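Local structure of surface glycoprotein (Trypanosoma brucei, 5KLH) at residues Arg111-Gln116 with Cys140-Lys145; Leu91-Glu96 with Gln151-Ser156; Thr174-Ala179 with Tyr203-Pro208. The protein is a procyclic-stage surface antigen of the trypanosome, here its bilobed ectodomain without the transmembrane part, and is a putative sensor. One frame throughout, in Å; residues are numbered along the deposited sequence.

Contact 1 of 3, residues Arg111-Gln116 with Cys140-Lys145; sequences RKCDCQ and CRLGEK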
# COMPACT_ATOMS: atom_id res chain seq x y z
N ARG A 111 12.76 -5.99 -33.67
CA ARG A 111 14.12 -6.03 -33.16
C ARG A 111 14.83 -4.67 -33.13
O ARG A 111 15.85 -4.52 -32.46
CB ARG A 111 14.94 -7.02 -34.01
CG ARG A 111 14.33 -8.41 -34.11
CD ARG A 111 15.43 -9.48 -34.07
NE ARG A 111 16.24 -9.40 -32.85
CZ ARG A 111 16.12 -10.22 -31.81
NH1 ARG A 111 15.24 -11.22 -31.83
NH2 ARG A 111 16.90 -10.06 -30.74
N LYS A 112 14.29 -3.69 -33.84
CA LYS A 112 14.97 -2.41 -34.04
C LYS A 112 14.06 -1.21 -33.70
O LYS A 112 14.31 -0.08 -34.11
CB LYS A 112 15.46 -2.32 -35.49
CG LYS A 112 16.63 -1.37 -35.70
CD LYS A 112 17.05 -1.36 -37.17
CE LYS A 112 17.11 0.07 -37.69
NZ LYS A 112 18.04 0.89 -36.87
N CYS A 113 13.00 -1.47 -32.95
CA CYS A 113 12.05 -0.40 -32.64
C CYS A 113 12.54 0.52 -31.52
O CYS A 113 13.49 0.19 -30.80
CB CYS A 113 10.70 -1.02 -32.26
SG CYS A 113 10.79 -1.99 -30.76
N ASP A 114 11.89 1.67 -31.38
CA ASP A 114 12.12 2.55 -30.23
C ASP A 114 10.80 3.10 -29.72
O ASP A 114 9.80 3.08 -30.43
CB ASP A 114 13.08 3.69 -30.60
CG ASP A 114 12.47 4.65 -31.60
OD1 ASP A 114 11.60 5.46 -31.21
OD2 ASP A 114 12.87 4.59 -32.78
N CYS A 115 10.81 3.60 -28.49
CA CYS A 115 9.59 4.13 -27.87
C CYS A 115 9.56 5.64 -27.76
O CYS A 115 8.94 6.17 -26.83
CB CYS A 115 9.41 3.55 -26.47
SG CYS A 115 9.30 1.78 -26.38
N GLN A 116 10.21 6.34 -28.67
CA GLN A 116 10.34 7.79 -28.52
C GLN A 116 9.01 8.52 -28.36
O GLN A 116 8.88 9.36 -27.47
CB GLN A 116 11.13 8.38 -29.69
CG GLN A 116 12.61 8.07 -29.63
CD GLN A 116 13.42 8.92 -30.58
OE1 GLN A 116 13.37 10.15 -30.52
NE2 GLN A 116 14.17 8.27 -31.46
N CYS A 140 15.71 6.11 -26.64
CA CYS A 140 14.72 5.23 -26.02
C CYS A 140 14.45 3.96 -26.84
O CYS A 140 13.31 3.72 -27.27
CB CYS A 140 13.41 6.00 -25.80
SG CYS A 140 12.25 5.22 -24.67
N ARG A 141 15.50 3.16 -27.06
CA ARG A 141 15.41 1.92 -27.84
C ARG A 141 14.78 0.82 -27.01
O ARG A 141 14.71 0.93 -25.79
CB ARG A 141 16.79 1.45 -28.32
CG ARG A 141 17.62 2.48 -29.08
CD ARG A 141 18.91 1.83 -29.57
NE ARG A 141 19.96 2.80 -29.92
CZ ARG A 141 20.00 3.48 -31.06
NH1 ARG A 141 19.04 3.32 -31.97
NH2 ARG A 141 20.99 4.33 -31.29
N LEU A 142 14.35 -0.24 -27.68
CA LEU A 142 13.78 -1.40 -27.00
C LEU A 142 14.64 -1.83 -25.83
O LEU A 142 15.85 -2.03 -25.98
CB LEU A 142 13.61 -2.56 -27.99
CG LEU A 142 12.97 -3.83 -27.44
CD1 LEU A 142 11.62 -3.51 -26.87
CD2 LEU A 142 12.86 -4.89 -28.53
N GLY A 143 14.02 -1.95 -24.66
CA GLY A 143 14.72 -2.46 -23.49
C GLY A 143 15.38 -1.40 -22.63
O GLY A 143 15.82 -1.70 -21.51
N GLU A 144 15.43 -0.17 -23.12
CA GLU A 144 16.08 0.91 -22.37
C GLU A 144 15.18 1.51 -21.29
O GLU A 144 13.96 1.58 -21.43
CB GLU A 144 16.54 2.04 -23.31
CG GLU A 144 17.63 1.64 -24.27
CD GLU A 144 18.39 2.84 -24.80
OE1 GLU A 144 17.90 3.51 -25.72
OE2 GLU A 144 19.49 3.11 -24.28
N LYS A 145 15.81 1.94 -20.20
CA LYS A 145 15.14 2.78 -19.21
C LYS A 145 15.34 4.21 -19.67
O LYS A 145 16.45 4.75 -19.59
CB LYS A 145 15.73 2.59 -17.81
CG LYS A 145 15.82 1.13 -17.38
CD LYS A 145 14.43 0.53 -17.27
CE LYS A 145 14.48 -0.96 -16.93
NZ LYS A 145 13.10 -1.55 -16.87
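Cys115 and Cys140 touch, CB of Cys115 lying 3.8 Å from SG of Cys140. The two cysteines are not bonded to each other. Cys115 SG joins Cys101 and Cys140 SG joins Cys146, so two separate disulfides pack together here. SG of Cys140 stands anti to its backbone N (chi1 -164°), and this carries the sulphur against Cys115. A third half-cystine, Cys113, is linked to Cys106. SG of Cys113 touches CB of Leu142 at 4.0 Å, and Leu142 also packs on Ser103 and Cys106. Between these sulphur contacts the backbones form a single beta bridge, Asp114 with Arg141. Cys115 N donates an almost straight bond to Cys140 O at 2.8 Å. Leu142 N reaches Cys113 O at 3.3 Å, tilted from the carbonyl plane. The contact lies in the disulfide-rich lobe, where cystines tie together loops that are not regular strand. Asp114 CG lies between the backbone N and the carbonyl carbon (chi1 66°). OD1 of Asp114 accepts from Gln116 N at 3.0 Å on its anti lone pair, which makes an Asx turn where helix 116-128 begins. CB of Asp114 rests 3.3 Å from Cys140 O. On the other segment a type II turn runs from Arg141 to Glu144. OE1 of Glu144 folds back and accepts Arg141 N at 2.8 Å, and it also bonds Ser137 OG.

Contact 2 of 3, residues Leu91-Glu96 with Gln151-Ser156; sequences LHATRE and QEVYLS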
# COMPACT_ATOMS: atom_id res chain seq x y z
N LEU A 91 9.82 9.14 6.59
CA LEU A 91 8.92 10.30 6.70
C LEU A 91 8.67 10.95 5.35
O LEU A 91 7.59 11.49 5.09
CB LEU A 91 9.50 11.33 7.65
CG LEU A 91 9.56 10.87 9.10
CD1 LEU A 91 10.45 11.80 9.89
CD2 LEU A 91 8.17 10.83 9.69
N HIS A 92 9.68 10.88 4.49
CA HIS A 92 9.61 11.46 3.16
C HIS A 92 10.19 10.48 2.17
O HIS A 92 11.24 9.89 2.42
CB HIS A 92 10.37 12.79 3.11
CG HIS A 92 10.75 13.19 1.72
ND1 HIS A 92 12.06 13.20 1.28
CD2 HIS A 92 9.99 13.58 0.66
CE1 HIS A 92 12.09 13.57 0.01
NE2 HIS A 92 10.85 13.82 -0.38
N ALA A 93 9.54 10.32 1.04
CA ALA A 93 10.10 9.50 -0.02
C ALA A 93 10.09 10.25 -1.33
O ALA A 93 9.22 11.09 -1.59
CB ALA A 93 9.34 8.18 -0.15
N THR A 94 11.09 9.95 -2.15
CA THR A 94 11.16 10.45 -3.50
C THR A 94 10.73 9.32 -4.42
O THR A 94 11.49 8.39 -4.67
CB THR A 94 12.56 10.91 -3.85
OG1 THR A 94 12.95 11.95 -2.94
CG2 THR A 94 12.61 11.43 -5.28
N ARG A 95 9.49 9.40 -4.90
CA ARG A 95 8.93 8.33 -5.71
C ARG A 95 9.33 8.51 -7.17
O ARG A 95 9.07 9.55 -7.76
CB ARG A 95 7.41 8.31 -5.55
CG ARG A 95 6.72 7.05 -6.03
CD ARG A 95 5.21 7.25 -6.10
NE ARG A 95 4.56 7.26 -4.79
CZ ARG A 95 3.35 7.77 -4.55
NH1 ARG A 95 2.65 8.34 -5.52
NH2 ARG A 95 2.84 7.72 -3.33
N GLU A 96 9.98 7.50 -7.74
CA GLU A 96 10.40 7.56 -9.13
C GLU A 96 9.56 6.60 -9.96
O GLU A 96 9.55 5.39 -9.69
CB GLU A 96 11.89 7.21 -9.27
CG GLU A 96 12.81 8.10 -8.43
CD GLU A 96 14.28 7.72 -8.55
OE1 GLU A 96 14.61 6.76 -9.28
OE2 GLU A 96 15.11 8.40 -7.91
N GLN A 151 8.22 12.41 -7.95
CA GLN A 151 7.28 13.09 -7.07
C GLN A 151 7.75 13.00 -5.63
O GLN A 151 8.25 11.95 -5.21
CB GLN A 151 5.87 12.51 -7.21
CG GLN A 151 5.23 12.69 -8.59
CD GLN A 151 4.66 14.09 -8.81
OE1 GLN A 151 4.86 15.00 -8.01
NE2 GLN A 151 3.94 14.26 -9.92
N GLU A 152 7.61 14.09 -4.89
CA GLU A 152 7.95 14.08 -3.46
C GLU A 152 6.72 13.83 -2.62
O GLU A 152 5.71 14.53 -2.76
CB GLU A 152 8.61 15.41 -3.05
CG GLU A 152 9.77 15.85 -3.95
CD GLU A 152 10.97 14.91 -3.90
OE1 GLU A 152 11.08 14.07 -2.98
OE2 GLU A 152 11.83 15.03 -4.80
N VAL A 153 6.80 12.83 -1.75
CA VAL A 153 5.67 12.46 -0.89
C VAL A 153 6.08 12.32 0.57
O VAL A 153 7.25 12.05 0.89
CB VAL A 153 5.04 11.15 -1.35
CG1 VAL A 153 4.59 11.29 -2.79
CG2 VAL A 153 6.03 10.00 -1.23
N TYR A 154 5.11 12.50 1.46
CA TYR A 154 5.36 12.45 2.90
C TYR A 154 4.37 11.53 3.59
O TYR A 154 3.16 11.65 3.38
CB TYR A 154 5.31 13.84 3.51
CG TYR A 154 6.31 14.79 2.90
CD1 TYR A 154 6.02 15.48 1.74
CD2 TYR A 154 7.56 14.97 3.48
CE1 TYR A 154 6.94 16.35 1.18
CE2 TYR A 154 8.49 15.84 2.92
CZ TYR A 154 8.18 16.51 1.77
OH TYR A 154 9.11 17.37 1.22
N LEU A 155 4.89 10.63 4.41
CA LEU A 155 4.06 9.67 5.12
C LEU A 155 3.00 10.33 6.00
O LEU A 155 3.32 11.21 6.81
CB LEU A 155 4.94 8.78 6.00
CG LEU A 155 4.22 7.65 6.72
CD1 LEU A 155 3.67 6.64 5.72
CD2 LEU A 155 5.20 7.00 7.67
N SER A 156 1.76 9.88 5.85
CA SER A 156 0.63 10.42 6.59
C SER A 156 -0.14 9.31 7.30
O SER A 156 -0.65 9.50 8.40
CB SER A 156 -0.29 11.18 5.66
OG SER A 156 -1.41 11.67 6.37
O HOH W 1 5.87 12.29 7.09
O HOH W 2 14.43 14.43 -4.13
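His92 and Thr94 both donate to one oxygen, OE1 of Glu152. NE2 of His92 lies 2.6 Å from OE1 of Glu152, which stays near the imidazole plane. NE2 of His92 meets this oxygen on its anti side, 26° out of the carboxylate plane. Thr94 OG1 donates to the syn lone pair of Glu152 OE1, 2.8 Å away. Glu152 bends at chi2 (-65°), which brings CD toward His92 and Thr94. A water donates to both Thr94 OG1 and Glu152 OE2, a second link between the two residues. The carboxylate would probably favour a protonated imidazole.

His92 also meets Tyr154. CD2 of His92 sits over one face of the phenol ring, toward its rim, 3.5 Å from CE2 of Tyr154. The two rings are oblique, with planes 33° apart. The reverse side of the sheet carries Ala93, Val153, Arg95 and Gln151. There CB of Ala93 touches CG2 of Val153 at 3.9 Å. CG1 of Val153 lies over a face of the Arg95 guanidinium, 4.0 Å from NH2 of Arg95. Backbone bonds join Ala93 with Val153 and Arg95 with Gln151 in both directions, in antiparallel hydrogen-bonded pairs.

Strands 85-100 and 145-164 are antiparallel neighbours in a larger mixed sheet, with strand 189-191 on the other edge of 145-164. Tyr190 of that strand touches Arg95 and Val153. Leu91 and Leu155 both touch Leu73 of the adjoining strand 72-79.

Contact 3 of 3, residues Thr174-Ala179 with Tyr203-Pro208; sequences TQYQSA and YSEGDP
Glu205 OE2 is held by a water and by Ser173 OG, which also bonds Tyr176 N and so ties the carboxylate to the same turn of loop. The water donates to Glu205 OE2 at 2.5 Å and accepts from Gln175 N at 3.1 Å, which bridges the two segments. The Glu205 chain runs extended beyond CG (chi2 -169°), which carries CD out toward the loop.

OE2 of Glu205 also lies at the edge of the Tyr176 ring, in its plane, 3.8 Å from CD1 of Tyr176. The carboxylate plane stands steeply to the ring, at 79°. CG of Glu205 follows at 4.1 Å from CD1 of Tyr176. Glu205 sits in a type I turn that runs from Ser204 to Asp207.

The second point of touch is apolar. CB of Ala179 packs on the Tyr203 ring and comes nearest at CD1 of Tyr203, 3.7 Å away. The phenol ends are fixed elsewhere, Tyr176 OH on Arg214 NH2 and Tyr203 OH on Gln201 OE1. Ile210 of helix 208-215 lies against Tyr176, Ala179 and Tyr203.

The loop after strand 170-172 is thus held to Glu205 through a water and a serine, not by a direct bond between the two segments. The contact of Ala179 with the Tyr203 ring, by contrast, is purely apolar and buried, so it rests on close packing alone.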
# COMPACT_ATOMS: atom_id res chain seq x y z
N THR A 174 4.20 -11.76 7.09
CA THR A 174 5.28 -11.99 6.15
C THR A 174 4.92 -11.49 4.76
O THR A 174 5.72 -10.84 4.09
CB THR A 174 5.61 -13.50 6.06
OG1 THR A 174 6.02 -13.97 7.35
CG2 THR A 174 6.71 -13.74 5.06
N GLN A 175 3.69 -11.76 4.34
CA GLN A 175 3.30 -11.50 2.97
C GLN A 175 2.86 -10.05 2.77
O GLN A 175 3.11 -9.44 1.72
CB GLN A 175 2.19 -12.45 2.55
CG GLN A 175 1.94 -12.46 1.06
CD GLN A 175 3.20 -12.79 0.29
OE1 GLN A 175 3.74 -13.88 0.42
NE2 GLN A 175 3.70 -11.83 -0.50
N TYR A 176 2.19 -9.48 3.76
CA TYR A 176 1.68 -8.12 3.59
C TYR A 176 2.48 -7.12 4.39
O TYR A 176 2.44 -7.14 5.62
CB TYR A 176 0.20 -8.06 4.00
CG TYR A 176 -0.72 -8.89 3.14
CD1 TYR A 176 -0.98 -10.22 3.44
CD2 TYR A 176 -1.32 -8.34 2.01
CE1 TYR A 176 -1.82 -10.98 2.64
CE2 TYR A 176 -2.15 -9.09 1.21
CZ TYR A 176 -2.40 -10.40 1.54
OH TYR A 176 -3.23 -11.15 0.75
N GLN A 177 3.21 -6.24 3.70
CA GLN A 177 3.99 -5.21 4.38
C GLN A 177 3.16 -3.93 4.47
O GLN A 177 3.57 -2.96 5.09
CB GLN A 177 5.31 -4.94 3.65
CG GLN A 177 6.38 -6.04 3.83
CD GLN A 177 6.56 -6.90 2.59
OE1 GLN A 177 5.74 -6.88 1.67
NE2 GLN A 177 7.65 -7.67 2.54
N SER A 178 2.00 -3.95 3.81
CA SER A 178 0.99 -2.91 3.97
C SER A 178 -0.38 -3.52 3.75
O SER A 178 -0.49 -4.57 3.08
CB SER A 178 1.23 -1.75 2.98
OG SER A 178 0.16 -0.81 3.04
N ALA A 179 -1.41 -2.89 4.30
CA ALA A 179 -2.78 -3.31 4.00
C ALA A 179 -3.25 -2.78 2.66
O ALA A 179 -4.24 -3.27 2.11
CB ALA A 179 -3.75 -2.85 5.10
N TYR A 203 -4.07 -3.93 10.77
CA TYR A 203 -5.09 -4.88 10.32
C TYR A 203 -4.65 -6.30 10.55
O TYR A 203 -3.45 -6.60 10.67
CB TYR A 203 -5.37 -4.70 8.82
CG TYR A 203 -6.08 -3.43 8.49
CD1 TYR A 203 -5.39 -2.24 8.35
CD2 TYR A 203 -7.47 -3.41 8.33
CE1 TYR A 203 -6.06 -1.05 8.06
CE2 TYR A 203 -8.14 -2.24 8.04
CZ TYR A 203 -7.43 -1.06 7.91
OH TYR A 203 -8.08 0.13 7.62
N SER A 204 -5.62 -7.21 10.55
CA SER A 204 -5.29 -8.63 10.45
C SER A 204 -5.30 -9.02 8.97
O SER A 204 -6.00 -8.39 8.17
CB SER A 204 -6.26 -9.50 11.26
OG SER A 204 -7.57 -9.50 10.69
N GLU A 205 -4.49 -10.02 8.61
CA GLU A 205 -4.38 -10.48 7.24
C GLU A 205 -5.70 -10.80 6.58
O GLU A 205 -5.88 -10.57 5.39
CB GLU A 205 -3.49 -11.74 7.15
CG GLU A 205 -2.03 -11.49 7.16
CD GLU A 205 -1.23 -12.73 6.80
OE1 GLU A 205 -1.71 -13.87 7.04
OE2 GLU A 205 -0.10 -12.57 6.31
N GLY A 206 -6.62 -11.40 7.33
CA GLY A 206 -7.89 -11.79 6.74
C GLY A 206 -8.95 -10.70 6.70
O GLY A 206 -10.11 -10.98 6.37
N ASP A 207 -8.57 -9.46 7.00
CA ASP A 207 -9.57 -8.38 6.98
C ASP A 207 -10.14 -8.15 5.60
O ASP A 207 -9.43 -8.21 4.61
CB ASP A 207 -8.97 -7.07 7.49
CG ASP A 207 -10.03 -6.08 7.89
OD1 ASP A 207 -10.42 -6.13 9.07
OD2 ASP A 207 -10.46 -5.27 7.03
N PRO A 208 -11.45 -7.87 5.52
CA PRO A 208 -12.04 -7.61 4.20
C PRO A 208 -11.44 -6.38 3.51
O PRO A 208 -11.50 -6.28 2.29
CB PRO A 208 -13.52 -7.40 4.52
CG PRO A 208 -13.75 -8.29 5.72
CD PRO A 208 -12.49 -8.07 6.55
O HOH W 3 2.15 -13.62 6.25

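Contact 2 lies between the other two in the bilobed fold. Its strands, 85-100 and 145-164, run out of the large sheet toward the disulfide-rich lobe. Contact 1 is in that lobe and falls, in sequence, between the two halves of contact 2. Their centres are about 30 Å apart. Contact 3 comes later in the chain, in the larger lobe, where strand 197-204 runs parallel beside strand 145-164. Its centre is about 22 Å from that of contact 2 and about 38 Å from that of contact 1. No two contacts touch. Strands 85-100 and 145-164 together thus connect the sheet of the larger lobe to the disulfide-rich lobe.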